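Local coordinates for D-glyceraldehyde dehydrogenase (NADP(+)) (Thermoplasma acidophilum, PDB 5IZD), which oxidises D-glyceraldehyde to glycerate with NADP(+) as a homotetramer in the non-phosphorylated Entner-Doudoroff pathway, at residues A[60-63]-A[64-68]. Numbering follows the deposited sequence.
Sequences GSVE and RSKII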
loop_
_atom_site.group_PDB
_atom_site.type_symbol
_atom_site.label_atom_id
_atom_site.label_comp_id
_atom_site.label_asym_id
_atom_site.label_seq_id
_atom_site.Cartn_x
_atom_site.Cartn_y
_atom_site.Cartn_z
ATOM N N GLY A 60 -1.341 -18.233 -13.894
ATOM C CA GLY A 60 -1.827 -17.315 -12.883
ATOM C C GLY A 60 -1.594 -17.789 -11.447
ATOM O O GLY A 60 -1.418 -18.986 -11.173
ATOM N N SER A 61 -1.646 -16.822 -10.535
ATOM C CA SER A 61 -1.342 -17.093 -9.145
ATOM C C SER A 61 -2.352 -18.041 -8.476
ATOM O O SER A 61 -1.940 -18.889 -7.667
ATOM C CB SER A 61 -1.151 -15.796 -8.360
ATOM O OG SER A 61 -2.371 -15.114 -8.176
ATOM N N VAL A 62 -3.635 -17.993 -8.855
ATOM C CA VAL A 62 -4.651 -18.864 -8.186
ATOM C C VAL A 62 -4.369 -20.352 -8.430
ATOM O O VAL A 62 -4.353 -21.168 -7.483
ATOM C CB VAL A 62 -6.110 -18.588 -8.606
ATOM C CG1 VAL A 62 -7.097 -19.581 -7.984
ATOM C CG2 VAL A 62 -6.515 -17.181 -8.214
ATOM N N GLU A 63 -4.179 -20.684 -9.699
ATOM C CA GLU A 63 -3.862 -22.052 -10.067
ATOM C C GLU A 63 -2.504 -22.482 -9.506
ATOM O O GLU A 63 -2.380 -23.615 -9.087
ATOM C CB GLU A 63 -3.929 -22.221 -11.575
ATOM C CG GLU A 63 -5.365 -22.201 -12.133
ATOM C CD GLU A 63 -6.337 -23.226 -11.511
ATOM O OE1 GLU A 63 -7.498 -22.871 -11.241
ATOM O OE2 GLU A 63 -5.973 -24.377 -11.220
ATOM N N ARG A 64 -1.527 -21.568 -9.434
ATOM C CA ARG A 64 -0.248 -21.934 -8.873
ATOM C C ARG A 64 -0.434 -22.193 -7.381
ATOM O O ARG A 64 0.117 -23.156 -6.862
ATOM C CB ARG A 64 0.869 -20.908 -9.166
ATOM C CG ARG A 64 1.299 -20.794 -10.613
ATOM C CD ARG A 64 2.503 -19.891 -10.789
ATOM N NE ARG A 64 2.286 -18.502 -10.346
ATOM C CZ ARG A 64 1.888 -17.461 -11.098
ATOM N NH1 ARG A 64 1.677 -17.605 -12.401
ATOM N NH2 ARG A 64 1.752 -16.246 -10.533
ATOM N N SER A 65 -1.233 -21.349 -6.707
ATOM C CA SER A 65 -1.540 -21.536 -5.313
ATOM C C SER A 65 -2.196 -22.862 -5.044
ATOM O O SER A 65 -1.934 -23.399 -4.016
ATOM C CB SER A 65 -2.377 -20.400 -4.686
ATOM O OG SER A 65 -3.737 -20.461 -5.060
ATOM N N LYS A 66 -3.045 -23.373 -5.923
ATOM C CA LYS A 66 -3.726 -24.673 -5.655
ATOM C C LYS A 66 -2.736 -25.848 -5.559
ATOM O O LYS A 66 -2.888 -26.744 -4.677
ATOM C CB LYS A 66 -4.765 -24.991 -6.717
ATOM C CG LYS A 66 -5.960 -24.032 -6.673
ATOM C CD LYS A 66 -7.036 -24.375 -7.704
ATOM C CE LYS A 66 -8.182 -23.383 -7.552
ATOM N NZ LYS A 66 -9.061 -23.504 -8.737
ATOM N N ILE A 67 -1.749 -25.823 -6.459
ATOM C CA ILE A 67 -0.628 -26.797 -6.494
ATOM C C ILE A 67 0.221 -26.637 -5.223
ATOM O O ILE A 67 0.551 -27.624 -4.587
ATOM C CB ILE A 67 0.281 -26.591 -7.729
ATOM C CG1 ILE A 67 -0.465 -26.906 -9.020
ATOM C CG2 ILE A 67 1.536 -27.448 -7.596
ATOM C CD1 ILE A 67 0.208 -26.379 -10.295
ATOM N N ILE A 68 0.524 -25.400 -4.835
ATOM C CA ILE A 68 1.316 -25.174 -3.626
ATOM C C ILE A 68 0.579 -25.627 -2.354
ATOM O O ILE A 68 1.241 -26.212 -1.422
ATOM C CB ILE A 68 1.771 -23.699 -3.504
ATOM C CG1 ILE A 68 2.727 -23.325 -4.650
ATOM C CG2 ILE A 68 2.399 -23.385 -2.141
ATOM C CD1 ILE A 68 2.782 -21.848 -4.952
#
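Helical i to i+4 bonds join 60-63 to 64-68: Arg64 N gives to Gly60 O at 3.1 Å, Ser65 N to Ser61 O at 2.7 Å, and Lys66 N to Val62 O. The guanidinium of Arg64 folds back along the helix and lays one face over the peptide link of Gly60 and Ser61. Its CZ is 3.5 Å from Gly60 C. A bend at chi3 (-61°) turns the chain back there. Arg64 NE bonds to Leu164 O and NH1 to Trp56 O, with a cation-pi contact to Trp56. Replacing Arg64 with alanine would probably leave these two carbonyls without their donor and uncover the peptide link. Ser65 OG gives a 2.6 Å hydrogen bond to Val62 O. Val62 O thus takes two donors, OG and Lys66 N, from the same face of its plane. On the exposed side, Lys66 NZ forms a salt bridge with Glu63 OE1 at 3.0 Å. NZ approaches OE1 on its syn side, 31° out of the carboxylate plane. The side chains of Val62 and Lys66 lie alongside each other, with Val62 CG1 4.0 Å from Lys66 CE. Ser61 OG bonds to Arg116 N and to Glu124 of the second subunit. At this turn of helix 39-77 the exposed side carries an ion pair three residues apart, while the buried Arg64 and Ser61 tie the helix to Leu164 of helix 153-164 and to the neighbouring subunit.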